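XC6422 protein (Xanthomonas campestris, PDB 2FUK) is a small serine alpha/beta-hydrolase without a lid, probably hydrolysing its substrates with a serine nucleophile, though which compounds it acts on is not established. Local coordinates at residues 41-46 with 73-78; 116-121 with 139-144; 135-140 with 156-161; 164-169 with 193-198. All blocks are in the same frame, centred on the assembly; numbering follows the deposited sequence.

Contact 1. Residues 41-46 with 73-78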
loop_
_atom_site.group_PDB
_atom_site.type_symbol
_atom_site.label_atom_id
_atom_site.label_comp_id
_atom_site.label_asym_id
_atom_site.label_seq_id
_atom_site.Cartn_x
_atom_site.Cartn_y
_atom_site.Cartn_z
ATOM N N ILE A 41 -12.044 12.480 -6.744
ATOM C CA ILE A 41 -13.221 12.266 -5.909
ATOM C C ILE A 41 -13.645 10.827 -6.161
ATOM O O ILE A 41 -13.734 10.400 -7.311
ATOM C CB ILE A 41 -14.389 13.202 -6.301
ATOM C CG1 ILE A 41 -13.972 14.660 -6.111
ATOM C CG2 ILE A 41 -15.609 12.914 -5.418
ATOM C CD1 ILE A 41 -14.982 15.657 -6.645
ATOM N N VAL A 42 -13.889 10.082 -5.086
ATOM C CA VAL A 42 -14.294 8.681 -5.188
ATOM C C VAL A 42 -15.723 8.515 -4.674
ATOM O O VAL A 42 -16.013 8.848 -3.524
ATOM C CB VAL A 42 -13.349 7.773 -4.360
ATOM C CG1 VAL A 42 -13.763 6.313 -4.505
ATOM C CG2 VAL A 42 -11.908 7.965 -4.818
ATOM N N CYS A 43 -16.604 7.998 -5.530
ATOM C CA CYS A 43 -18.016 7.804 -5.187
ATOM C C CYS A 43 -18.312 6.384 -4.703
ATOM O O CYS A 43 -17.793 5.411 -5.255
ATOM C CB CYS A 43 -18.894 8.131 -6.397
ATOM S SG CYS A 43 -18.704 9.831 -7.034
ATOM N N HIS A 44 -19.172 6.280 -3.691
ATOM C CA HIS A 44 -19.515 4.994 -3.091
ATOM C C HIS A 44 -20.699 4.246 -3.721
ATOM O O HIS A 44 -21.466 4.807 -4.508
ATOM C CB HIS A 44 -19.743 5.181 -1.576
ATOM C CG HIS A 44 -21.020 5.883 -1.227
ATOM N ND1 HIS A 44 -21.056 7.140 -0.662
ATOM C CD2 HIS A 44 -22.308 5.485 -1.338
ATOM C CE1 HIS A 44 -22.314 7.484 -0.441
ATOM N NE2 HIS A 44 -23.093 6.496 -0.844
ATOM N N PRO A 45 -20.854 2.954 -3.382
ATOM C CA PRO A 45 -21.931 2.107 -3.903
ATOM C C PRO A 45 -23.312 2.359 -3.298
ATOM O O PRO A 45 -23.459 3.187 -2.397
ATOM C CB PRO A 45 -21.404 0.694 -3.642
ATOM C CG PRO A 45 -20.645 0.857 -2.377
ATOM C CD PRO A 45 -19.883 2.145 -2.621
ATOM N N LEU A 46 -24.317 1.631 -3.787
ATOM C CA LEU A 46 -25.693 1.819 -3.327
ATOM C C LEU A 46 -25.897 2.228 -1.890
ATOM O O LEU A 46 -25.520 1.521 -0.950
ATOM C CB LEU A 46 -26.556 0.590 -3.613
ATOM C CG LEU A 46 -27.447 0.720 -4.855
ATOM C CD1 LEU A 46 -28.128 2.088 -4.899
ATOM C CD2 LEU A 46 -26.602 0.530 -6.085
ATOM N N VAL A 73 -10.716 12.860 -2.333
ATOM C CA VAL A 73 -11.901 13.306 -1.616
ATOM C C VAL A 73 -12.968 12.225 -1.674
ATOM O O VAL A 73 -13.290 11.724 -2.750
ATOM C CB VAL A 73 -12.480 14.597 -2.241
ATOM C CG1 VAL A 73 -13.772 14.994 -1.525
ATOM C CG2 VAL A 73 -11.461 15.719 -2.147
ATOM N N ARG A 74 -13.489 11.860 -0.508
ATOM C CA ARG A 74 -14.558 10.880 -0.407
ATOM C C ARG A 74 -15.744 11.635 0.179
ATOM O O ARG A 74 -15.566 12.672 0.824
ATOM C CB ARG A 74 -14.163 9.732 0.526
ATOM C CG ARG A 74 -13.096 8.813 -0.045
ATOM C CD ARG A 74 -12.683 7.766 0.976
ATOM N NE ARG A 74 -11.907 8.349 2.065
ATOM C CZ ARG A 74 -12.249 8.312 3.352
ATOM N NH1 ARG A 74 -11.460 8.875 4.256
ATOM N NH2 ARG A 74 -13.375 7.718 3.738
ATOM N N PHE A 75 -16.951 11.136 -0.052
ATOM C CA PHE A 75 -18.124 11.801 0.493
ATOM C C PHE A 75 -19.333 10.884 0.475
ATOM O O PHE A 75 -19.390 9.911 -0.286
ATOM C CB PHE A 75 -18.417 13.098 -0.289
ATOM C CG PHE A 75 -19.064 12.880 -1.633
ATOM C CD1 PHE A 75 -20.446 12.977 -1.780
ATOM C CD2 PHE A 75 -18.289 12.602 -2.757
ATOM C CE1 PHE A 75 -21.051 12.801 -3.026
ATOM C CE2 PHE A 75 -18.877 12.424 -4.003
ATOM C CZ PHE A 75 -20.263 12.524 -4.142
ATOM N N ASN A 76 -20.291 11.187 1.344
ATOM C CA ASN A 76 -21.510 10.409 1.415
ATOM C C ASN A 76 -22.600 11.055 0.571
ATOM O O ASN A 76 -22.840 12.256 0.670
ATOM C CB ASN A 76 -21.994 10.303 2.865
ATOM C CG ASN A 76 -21.211 9.291 3.665
ATOM O OD1 ASN A 76 -20.683 8.336 3.110
ATOM N ND2 ASN A 76 -21.148 9.484 4.981
ATOM N N PHE A 77 -23.232 10.256 -0.285
ATOM C CA PHE A 77 -24.330 10.747 -1.106
ATOM C C PHE A 77 -25.479 11.057 -0.153
ATOM O O PHE A 77 -25.483 10.602 0.994
ATOM C CB PHE A 77 -24.790 9.676 -2.101
ATOM C CG PHE A 77 -23.910 9.536 -3.314
ATOM C CD1 PHE A 77 -23.664 10.622 -4.144
ATOM C CD2 PHE A 77 -23.355 8.301 -3.647
ATOM C CE1 PHE A 77 -22.875 10.483 -5.299
ATOM C CE2 PHE A 77 -22.570 8.151 -4.791
ATOM C CZ PHE A 77 -22.329 9.243 -5.621
ATOM N N ARG A 78 -26.451 11.827 -0.623
ATOM C CA ARG A 78 -27.599 12.167 0.205
ATOM C C ARG A 78 -28.194 10.910 0.867
ATOM O O ARG A 78 -28.226 9.838 0.266
ATOM C CB ARG A 78 -28.665 12.858 -0.650
ATOM C CG ARG A 78 -29.173 12.007 -1.798
ATOM C CD ARG A 78 -30.069 12.812 -2.725
ATOM N NE ARG A 78 -29.390 13.988 -3.257
ATOM C CZ ARG A 78 -29.998 14.938 -3.957
ATOM N NH1 ARG A 78 -31.300 14.840 -4.201
ATOM N NH2 ARG A 78 -29.311 15.979 -4.409
#

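Contact 2. Residues 116-121 with 139-144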
loop_
_atom_site.group_PDB
_atom_site.type_symbol
_atom_site.label_atom_id
_atom_site.label_comp_id
_atom_site.label_asym_id
_atom_site.label_seq_id
_atom_site.Cartn_x
_atom_site.Cartn_y
_atom_site.Cartn_z
ATOM N N ALA A 116 -13.751 8.835 -9.803
ATOM C CA ALA A 116 -13.763 7.382 -9.722
ATOM C C ALA A 116 -14.998 6.983 -8.937
ATOM O O ALA A 116 -15.542 7.775 -8.169
ATOM C CB ALA A 116 -12.507 6.868 -9.016
ATOM N N GLY A 117 -15.445 5.754 -9.134
ATOM C CA GLY A 117 -16.612 5.302 -8.413
ATOM C C GLY A 117 -16.714 3.801 -8.456
ATOM O O GLY A 117 -16.198 3.166 -9.369
ATOM N N PHE A 118 -17.380 3.246 -7.453
ATOM C CA PHE A 118 -17.591 1.812 -7.358
ATOM C C PHE A 118 -19.085 1.503 -7.463
ATOM O O PHE A 118 -19.889 2.033 -6.693
ATOM C CB PHE A 118 -17.021 1.301 -6.030
ATOM C CG PHE A 118 -17.402 -0.121 -5.700
ATOM C CD1 PHE A 118 -17.360 -1.120 -6.669
ATOM C CD2 PHE A 118 -17.784 -0.459 -4.404
ATOM C CE1 PHE A 118 -17.694 -2.435 -6.354
ATOM C CE2 PHE A 118 -18.122 -1.777 -4.074
ATOM C CZ PHE A 118 -18.077 -2.766 -5.049
ATOM N N SER A 119 -19.429 0.658 -8.433
ATOM C CA SER A 119 -20.802 0.211 -8.689
ATOM C C SER A 119 -21.750 1.400 -8.881
ATOM O O SER A 119 -21.641 2.116 -9.878
ATOM C CB SER A 119 -21.268 -0.703 -7.545
ATOM O OG SER A 119 -22.239 -1.641 -7.981
ATOM N N PHE A 120 -22.683 1.611 -7.957
ATOM C CA PHE A 120 -23.591 2.752 -8.081
ATOM C C PHE A 120 -22.769 4.026 -8.246
ATOM O O PHE A 120 -23.150 4.926 -8.991
ATOM C CB PHE A 120 -24.492 2.864 -6.844
ATOM C CG PHE A 120 -25.309 4.133 -6.789
ATOM C CD1 PHE A 120 -24.926 5.186 -5.961
ATOM C CD2 PHE A 120 -26.457 4.275 -7.564
ATOM C CE1 PHE A 120 -25.676 6.366 -5.900
ATOM C CE2 PHE A 120 -27.214 5.450 -7.509
ATOM C CZ PHE A 120 -26.820 6.496 -6.676
ATOM N N GLY A 121 -21.634 4.090 -7.553
ATOM C CA GLY A 121 -20.781 5.261 -7.641
ATOM C C GLY A 121 -20.157 5.419 -9.017
ATOM O O GLY A 121 -19.804 6.527 -9.423
ATOM N N SER A 139 -13.922 3.577 -13.381
ATOM C CA SER A 139 -15.168 2.886 -13.064
ATOM C C SER A 139 -14.876 1.488 -12.552
ATOM O O SER A 139 -14.339 0.665 -13.281
ATOM C CB SER A 139 -16.051 2.771 -14.312
ATOM O OG SER A 139 -16.252 4.034 -14.912
ATOM N N ILE A 140 -15.226 1.230 -11.300
ATOM C CA ILE A 140 -15.017 -0.077 -10.704
ATOM C C ILE A 140 -16.381 -0.759 -10.648
ATOM O O ILE A 140 -17.288 -0.293 -9.967
ATOM C CB ILE A 140 -14.436 0.054 -9.283
ATOM C CG1 ILE A 140 -13.133 0.869 -9.333
ATOM C CG2 ILE A 140 -14.191 -1.330 -8.698
ATOM C CD1 ILE A 140 -12.554 1.203 -7.961
ATOM N N ALA A 141 -16.512 -1.861 -11.378
ATOM C CA ALA A 141 -17.755 -2.613 -11.446
ATOM C C ALA A 141 -18.937 -1.759 -11.905
ATOM O O ALA A 141 -19.961 -1.675 -11.216
ATOM C CB ALA A 141 -18.059 -3.251 -10.095
ATOM N N PRO A 142 -18.817 -1.113 -13.082
ATOM C CA PRO A 142 -19.932 -0.288 -13.561
ATOM C C PRO A 142 -21.126 -1.217 -13.674
ATOM O O PRO A 142 -21.053 -2.240 -14.342
ATOM C CB PRO A 142 -19.440 0.209 -14.921
ATOM C CG PRO A 142 -18.505 -0.889 -15.370
ATOM C CD PRO A 142 -17.755 -1.209 -14.097
ATOM N N PRO A 143 -22.239 -0.871 -13.019
ATOM C CA PRO A 143 -23.441 -1.703 -13.046
ATOM C C PRO A 143 -24.219 -1.775 -14.351
ATOM O O PRO A 143 -25.390 -1.409 -14.392
ATOM C CB PRO A 143 -24.270 -1.123 -11.904
ATOM C CG PRO A 143 -23.953 0.330 -11.999
ATOM C CD PRO A 143 -22.446 0.330 -12.186
ATOM N N ALA A 144 -23.574 -2.247 -15.417
ATOM C CA ALA A 144 -24.259 -2.384 -16.697
ATOM C C ALA A 144 -25.355 -3.427 -16.520
ATOM O O ALA A 144 -25.205 -4.386 -15.751
ATOM C CB ALA A 144 -23.288 -2.825 -17.773
#

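Contact 3. Residues 135-140 with 156-161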
loop_
_atom_site.group_PDB
_atom_site.type_symbol
_atom_site.label_atom_id
_atom_site.label_comp_id
_atom_site.label_asym_id
_atom_site.label_seq_id
_atom_site.Cartn_x
_atom_site.Cartn_y
_atom_site.Cartn_z
ATOM N N GLN A 135 -10.399 14.786 -16.005
ATOM C CA GLN A 135 -9.242 14.469 -16.833
ATOM C C GLN A 135 -9.132 12.952 -16.951
ATOM O O GLN A 135 -8.718 12.426 -17.986
ATOM C CB GLN A 135 -7.976 15.069 -16.204
ATOM C CG GLN A 135 -6.651 14.619 -16.818
ATOM C CD GLN A 135 -5.472 15.457 -16.325
ATOM O OE1 GLN A 135 -5.007 16.377 -17.019
ATOM N NE2 GLN A 135 -4.995 15.156 -15.116
ATOM N N VAL A 136 -9.513 12.263 -15.879
ATOM C CA VAL A 136 -9.488 10.808 -15.823
ATOM C C VAL A 136 -10.743 10.305 -15.118
ATOM O O VAL A 136 -11.191 10.907 -14.137
ATOM C CB VAL A 136 -8.259 10.288 -15.030
ATOM C CG1 VAL A 136 -8.450 8.810 -14.661
ATOM C CG2 VAL A 136 -6.998 10.452 -15.851
ATOM N N LEU A 137 -11.312 9.216 -15.629
ATOM C CA LEU A 137 -12.491 8.602 -15.022
ATOM C C LEU A 137 -12.161 7.145 -14.726
ATOM O O LEU A 137 -11.611 6.452 -15.578
ATOM C CB LEU A 137 -13.690 8.650 -15.968
ATOM C CG LEU A 137 -14.971 7.978 -15.458
ATOM C CD1 LEU A 137 -15.523 8.737 -14.256
ATOM C CD2 LEU A 137 -16.003 7.941 -16.576
ATOM N N ILE A 138 -12.485 6.686 -13.519
ATOM C CA ILE A 138 -12.231 5.298 -13.147
ATOM C C ILE A 138 -13.548 4.672 -12.722
ATOM O O ILE A 138 -14.221 5.184 -11.827
ATOM C CB ILE A 138 -11.234 5.204 -11.979
ATOM C CG1 ILE A 138 -9.895 5.810 -12.395
ATOM C CG2 ILE A 138 -11.050 3.751 -11.567
ATOM C CD1 ILE A 138 -9.005 6.152 -11.224
ATOM N N SER A 139 -13.922 3.577 -13.381
ATOM C CA SER A 139 -15.168 2.886 -13.064
ATOM C C SER A 139 -14.876 1.488 -12.552
ATOM O O SER A 139 -14.339 0.665 -13.281
ATOM C CB SER A 139 -16.051 2.771 -14.312
ATOM O OG SER A 139 -16.252 4.034 -14.912
ATOM N N ILE A 140 -15.226 1.230 -11.300
ATOM C CA ILE A 140 -15.017 -0.077 -10.704
ATOM C C ILE A 140 -16.381 -0.759 -10.648
ATOM O O ILE A 140 -17.288 -0.293 -9.967
ATOM C CB ILE A 140 -14.436 0.054 -9.283
ATOM C CG1 ILE A 140 -13.133 0.869 -9.333
ATOM C CG2 ILE A 140 -14.191 -1.330 -8.698
ATOM C CD1 ILE A 140 -12.554 1.203 -7.961
ATOM N N ALA A 156 -11.335 10.838 -22.514
ATOM C CA ALA A 156 -10.538 9.914 -23.306
ATOM C C ALA A 156 -9.794 8.931 -22.416
ATOM O O ALA A 156 -9.644 7.765 -22.760
ATOM C CB ALA A 156 -9.551 10.686 -24.161
ATOM N N GLN A 157 -9.314 9.411 -21.275
ATOM C CA GLN A 157 -8.602 8.562 -20.328
ATOM C C GLN A 157 -9.616 8.001 -19.336
ATOM O O GLN A 157 -9.952 8.640 -18.341
ATOM C CB GLN A 157 -7.516 9.376 -19.620
ATOM C CG GLN A 157 -6.425 9.833 -20.596
ATOM C CD GLN A 157 -5.454 10.858 -20.026
ATOM O OE1 GLN A 157 -4.389 11.080 -20.596
ATOM N NE2 GLN A 157 -5.816 11.497 -18.919
ATOM N N TRP A 158 -10.096 6.799 -19.637
ATOM C CA TRP A 158 -11.098 6.113 -18.836
ATOM C C TRP A 158 -10.674 4.670 -18.573
ATOM O O TRP A 158 -10.313 3.935 -19.497
ATOM C CB TRP A 158 -12.436 6.174 -19.583
ATOM C CG TRP A 158 -13.596 5.462 -18.946
ATOM C CD1 TRP A 158 -13.765 5.164 -17.623
ATOM C CD2 TRP A 158 -14.770 4.989 -19.618
ATOM N NE1 TRP A 158 -14.974 4.528 -17.431
ATOM C CE2 TRP A 158 -15.610 4.411 -18.640
ATOM C CE3 TRP A 158 -15.195 5.002 -20.955
ATOM C CZ2 TRP A 158 -16.850 3.844 -18.957
ATOM C CZ3 TRP A 158 -16.429 4.439 -21.271
ATOM C CH2 TRP A 158 -17.240 3.867 -20.275
ATOM N N LEU A 159 -10.712 4.280 -17.303
ATOM C CA LEU A 159 -10.322 2.939 -16.887
ATOM C C LEU A 159 -11.481 2.197 -16.232
ATOM O O LEU A 159 -12.158 2.743 -15.361
ATOM C CB LEU A 159 -9.158 3.020 -15.895
ATOM C CG LEU A 159 -8.732 1.738 -15.174
ATOM C CD1 LEU A 159 -8.143 0.744 -16.161
ATOM C CD2 LEU A 159 -7.706 2.087 -14.104
ATOM N N VAL A 160 -11.700 0.958 -16.663
ATOM C CA VAL A 160 -12.755 0.117 -16.109
ATOM C C VAL A 160 -12.125 -1.137 -15.507
ATOM O O VAL A 160 -11.297 -1.794 -16.144
ATOM C CB VAL A 160 -13.774 -0.318 -17.190
ATOM C CG1 VAL A 160 -14.746 -1.345 -16.602
ATOM C CG2 VAL A 160 -14.543 0.887 -17.700
ATOM N N ILE A 161 -12.504 -1.452 -14.273
ATOM C CA ILE A 161 -12.011 -2.638 -13.586
ATOM C C ILE A 161 -13.223 -3.477 -13.205
ATOM O O ILE A 161 -14.152 -2.989 -12.557
ATOM C CB ILE A 161 -11.212 -2.260 -12.326
ATOM C CG1 ILE A 161 -9.987 -1.443 -12.744
ATOM C CG2 ILE A 161 -10.804 -3.517 -11.563
ATOM C CD1 ILE A 161 -9.230 -0.836 -11.600
#

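Contact 4. Residues 164-169 with 193-198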
loop_
_atom_site.group_PDB
_atom_site.type_symbol
_atom_site.label_atom_id
_atom_site.label_comp_id
_atom_site.label_asym_id
_atom_site.label_seq_id
_atom_site.Cartn_x
_atom_site.Cartn_y
_atom_site.Cartn_z
ATOM N N ASP A 164 -14.390 -10.751 -12.512
ATOM C CA ASP A 164 -15.027 -11.726 -13.385
ATOM C C ASP A 164 -15.898 -12.776 -12.712
ATOM O O ASP A 164 -16.438 -13.656 -13.383
ATOM C CB ASP A 164 -13.976 -12.399 -14.264
ATOM C CG ASP A 164 -14.022 -11.899 -15.689
ATOM O OD1 ASP A 164 -12.952 -11.797 -16.315
ATOM O OD2 ASP A 164 -15.135 -11.619 -16.193
ATOM N N ALA A 165 -16.042 -12.680 -11.395
ATOM C CA ALA A 165 -16.892 -13.595 -10.636
ATOM C C ALA A 165 -17.884 -12.755 -9.829
ATOM O O ALA A 165 -18.339 -13.158 -8.758
ATOM C CB ALA A 165 -16.048 -14.465 -9.712
ATOM N N ASP A 166 -18.209 -11.581 -10.367
ATOM C CA ASP A 166 -19.144 -10.640 -9.750
ATOM C C ASP A 166 -20.555 -11.253 -9.783
ATOM O O ASP A 166 -21.056 -11.599 -10.852
ATOM C CB ASP A 166 -19.124 -9.327 -10.541
ATOM C CG ASP A 166 -19.758 -8.169 -9.787
ATOM O OD1 ASP A 166 -20.780 -8.272 -9.076
ATOM O OD2 ASP A 166 -19.143 -7.089 -9.944
ATOM N N GLU A 167 -21.185 -11.378 -8.615
ATOM C CA GLU A 167 -22.522 -11.969 -8.484
ATOM C C GLU A 167 -23.636 -10.934 -8.577
ATOM O O GLU A 167 -24.795 -11.280 -8.810
ATOM C CB GLU A 167 -22.640 -12.689 -7.131
ATOM C CG GLU A 167 -24.008 -13.291 -6.815
ATOM C CD GLU A 167 -24.289 -14.543 -7.610
ATOM O OE1 GLU A 167 -23.316 -15.141 -8.121
ATOM O OE2 GLU A 167 -25.477 -14.935 -7.711
ATOM N N ILE A 168 -23.276 -9.671 -8.379
ATOM C CA ILE A 168 -24.233 -8.572 -8.412
ATOM C C ILE A 168 -24.315 -7.977 -9.816
ATOM O O ILE A 168 -25.401 -7.862 -10.388
ATOM C CB ILE A 168 -23.824 -7.476 -7.391
ATOM C CG1 ILE A 168 -23.763 -8.073 -5.980
ATOM C CG2 ILE A 168 -24.779 -6.304 -7.462
ATOM C CD1 ILE A 168 -25.047 -8.739 -5.509
ATOM N N VAL A 169 -23.164 -7.595 -10.363
ATOM C CA VAL A 169 -23.097 -7.034 -11.706
ATOM C C VAL A 169 -22.647 -8.144 -12.641
ATOM O O VAL A 169 -21.627 -8.780 -12.402
ATOM C CB VAL A 169 -22.080 -5.882 -11.801
ATOM C CG1 VAL A 169 -21.948 -5.428 -13.245
ATOM C CG2 VAL A 169 -22.517 -4.728 -10.917
ATOM N N THR A 193 -12.819 -12.911 -9.048
ATOM C CA THR A 193 -12.997 -11.787 -8.145
ATOM C C THR A 193 -14.465 -11.419 -7.975
ATOM O O THR A 193 -15.190 -11.232 -8.958
ATOM C CB THR A 193 -12.210 -10.576 -8.658
ATOM O OG1 THR A 193 -10.815 -10.905 -8.679
ATOM C CG2 THR A 193 -12.437 -9.360 -7.769
ATOM N N SER A 194 -14.894 -11.328 -6.717
ATOM C CA SER A 194 -16.275 -10.995 -6.392
ATOM C C SER A 194 -16.582 -9.502 -6.505
ATOM O O SER A 194 -15.691 -8.676 -6.723
ATOM C CB SER A 194 -16.618 -11.486 -4.983
ATOM O OG SER A 194 -15.851 -10.820 -3.992
ATOM N N HIS A 195 -17.853 -9.165 -6.330
ATOM C CA HIS A 195 -18.305 -7.785 -6.443
ATOM C C HIS A 195 -17.569 -6.812 -5.528
ATOM O O HIS A 195 -17.284 -5.681 -5.925
ATOM C CB HIS A 195 -19.807 -7.696 -6.168
ATOM C CG HIS A 195 -20.374 -6.330 -6.398
ATOM N ND1 HIS A 195 -20.361 -5.722 -7.635
ATOM C CD2 HIS A 195 -20.947 -5.444 -5.549
ATOM C CE1 HIS A 195 -20.901 -4.520 -7.537
ATOM N NE2 HIS A 195 -21.265 -4.327 -6.282
ATOM N N PHE A 196 -17.269 -7.243 -4.303
ATOM C CA PHE A 196 -16.574 -6.387 -3.349
ATOM C C PHE A 196 -15.083 -6.710 -3.263
ATOM O O PHE A 196 -14.407 -6.321 -2.319
ATOM C CB PHE A 196 -17.229 -6.498 -1.969
ATOM C CG PHE A 196 -18.662 -6.044 -1.951
ATOM C CD1 PHE A 196 -18.978 -4.688 -1.960
ATOM C CD2 PHE A 196 -19.698 -6.973 -1.969
ATOM C CE1 PHE A 196 -20.305 -4.263 -1.984
ATOM C CE2 PHE A 196 -21.029 -6.558 -1.994
ATOM C CZ PHE A 196 -21.333 -5.204 -2.003
ATOM N N PHE A 197 -14.579 -7.427 -4.261
ATOM C CA PHE A 197 -13.158 -7.768 -4.312
ATOM C C PHE A 197 -12.630 -8.385 -3.026
ATOM O O PHE A 197 -11.567 -7.998 -2.526
ATOM C CB PHE A 197 -12.340 -6.520 -4.657
ATOM C CG PHE A 197 -12.746 -5.872 -5.954
ATOM C CD1 PHE A 197 -13.899 -5.098 -6.032
ATOM C CD2 PHE A 197 -12.007 -6.094 -7.113
ATOM C CE1 PHE A 197 -14.315 -4.561 -7.248
ATOM C CE2 PHE A 197 -12.411 -5.561 -8.336
ATOM C CZ PHE A 197 -13.567 -4.796 -8.405
ATOM N N HIS A 198 -13.385 -9.341 -2.492
ATOM C CA HIS A 198 -13.022 -10.042 -1.266
ATOM C C HIS A 198 -11.651 -10.692 -1.423
ATOM O O HIS A 198 -11.427 -11.478 -2.350
ATOM C CB HIS A 198 -14.074 -11.114 -0.956
ATOM C CG HIS A 198 -13.759 -11.955 0.243
ATOM N ND1 HIS A 198 -14.056 -11.565 1.530
ATOM C CD2 HIS A 198 -13.187 -13.178 0.342
ATOM C CE1 HIS A 198 -13.685 -12.516 2.371
ATOM N NE2 HIS A 198 -13.154 -13.504 1.674
HETATM O O HOH W 1 -20.056 -11.225 -5.897
#

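Contact 1. Residues 41-46 with 73-78
Val-42 N donates to Val-73 O at 2.9 Å, tying strand 41-43 to strand 73-75 in a parallel pair. The same carbonyl also receives the CA-H of Ile-41. The short strand axes are turned 31° from each other, the CA spacing widens toward His-44 and Asn-76, and there a side chain replaces the backbone donor: His-44 ND1 reaches Phe-75 O over 3.3 Å, the oxygen lying close to the imidazole plane and the nitrogen on a carbonyl lone pair. Its N-H...O angle is 146°, less straight than in the first.

One face of the His-44 ring takes the edge of Phe-77 in a T-shaped stack with planes at 64°, CD2 of Phe-77 sitting 3.3 Å from NE2 of His-44. CZ of Phe-77 meets Cys-43 CB at 3.7 Å, while Cys-43 SG lies obliquely to the rings of Phe-75 and Phe-77. CG2 of Ile-41 touches the rim of Phe-75 at CE2, 3.6 Å away. Phe-75 N is buried with no partner. Asn-76 is held from outside, its OD1 by Met-53 N and its ND2 by Asp-23 OD1. Between the splaying ends of this beta-alpha-beta unit, an imidazole hydrogen bond and aromatic packing take over from the backbone ladder.

Contact 2. Residues 116-121 with 139-144
Gly-117 and Phe-118 run parallel to Ser-139 and Ile-140 where strand 112-118 gives way to helix 120-132; the turn between them, Gly-117 to Gly-121, has the GxSxG sequence and fits the nucleophile elbow of alpha/beta-hydrolases. Gly-117 O accepts from Ile-140 N at 2.9 Å, and Ile-140 O in turn accepts from Ser-119 N at 2.8 Å in an almost straight bond of 175°. Ser-119 has phi 55° and psi -113°, the strained backbone expected of such an elbow, and Gly-121 N closes the turn onto Phe-118 O. Gly-117, without a side chain, lets Gly-121 O pack close to its CA.

Phe-118 and Ile-140 send their side chains to the same face of the sheet, crossing at about a right angle. CD1 of the Phe-118 ring lies 3.8 Å from Ile-140 CG2. Its neighbour CE1 meets the methyl of Ala-141, which lies at the ring edge. Ser-119, probably the nucleophile, points away overall, though its CB still comes 4.0 Å from Ala-141 O, and its side chain touches His-195. Beyond the strand, Ser-119 CA makes a CH...O contact to Ala-141 O, and Pro-143, centre of an inverse gamma turn, places CD 3.0 Å from Ser-119 O.

Contact 3. Residues 135-140 with 156-161
Trp-158 lies beside Leu-137 in the parallel pair of strands 136-140 and 158-161, and its indole adds side-chain contacts to the backbone ladder. Trp-158 CB, on the face that also carries Leu-137, Ser-139 and Val-160, lies 4.1 Å from Leu-137 O. CG, anti to the backbone N (chi1 177°), also nears this oxygen, and Trp-158 CD1 comes 3.2 Å from Leu-137 O, in the ring plane at the edge. CD2 of Leu-137 covers one face of the five-membered ring as a CH-pi contact, 3.9 Å from its centroid. CG2 of Val-160 sits over the opposite face, so the indole is clasped between two aliphatic chains. At the polar corner Trp-158 NE1 donates to Ser-139 OG at 2.9 Å, near the ring plane; a buried N-H and a buried hydroxyl meet each other. CE2 and then CZ2 still approach that same OG.

The backbone ladder runs alongside. Leu-137 N donates to Gln-157 O, Leu-159 N to Leu-137 O, Ser-139 N to Leu-159 O and Ile-161 N to Ser-139 O. At the strand start the extended Gln-157 side chain adds a bent bond from NE2 to Gln-135 O, 3.2 Å long, with the donor above the carbonyl plane. Ile-138, Leu-159 and Ile-161 face helix 201-212, while Leu-137 and Trp-158 meet helix 120-132: a regular parallel pair in the helix-flanked central sheet of an alpha/beta-hydrolase.

Contact 4. Residues 164-169 with 193-198
His-195 ND1 points at Asp-166 OD2, 2.9 Å away, in a nearly straight bond of 172°. The oxygen lies in the imidazole plane and is approached on its syn side, while carboxylate and ring are turned 54° from each other. Both residues carry CG anti to the backbone N (chi1 -174° for His-195), and from there the two side chains cross obliquely.

The second carboxylate oxygen is gripped by its own loop. OD1 of Asp-166 accepts from Ile-168 N, forming an Asx turn, and from Val-169 N at 2.8 Å; the latter comes from above the carboxylate plane. These two bonds hold the carboxylate's rotation. Ile-168 crosses the imidazole at about a right angle, its CB over the ring centre at 3.8 Å in a CH-pi contact, and Val-169 CG2 lies 3.8 Å from His-195 CE1. Around them, Ala-165 N bonds to Thr-193 O at 3.0 Å, and one water accepts from both Glu-167 N and His-195 N. The ring of Phe-118 and the side chain of Ser-119 also meet His-195. Loops after two successive sheet strands thus supply what are probably the acid and base of a Ser-His-Asp triad, as in other alpha/beta-hydrolases.

How the contacts relate
Contacts 1, 2 and 3 are buried and belong to one sheet; contact 4 is partly exposed, in loops beyond the strand ends, its centre about 17 Å from the centre of the chain. Contacts 1 and 2 meet where strand 38-43 pairs with strand 112-118, Cys-43 N lying 2.9 Å from Ala-116 O. Contacts 2 and 3 share Ser-139 and Ile-140 on strand 136-140. Contact 3 keeps a regular ladder, whereas contacts 1 and 2 pass from strand into loop or elbow. Contact 4 relies on a carboxylate-imidazole hydrogen bond, one backbone bond and a bridging water. It touches contact 2 where His-195 CE1 comes 3.2 Å from Ser-119 OG, bringing the probable triad together.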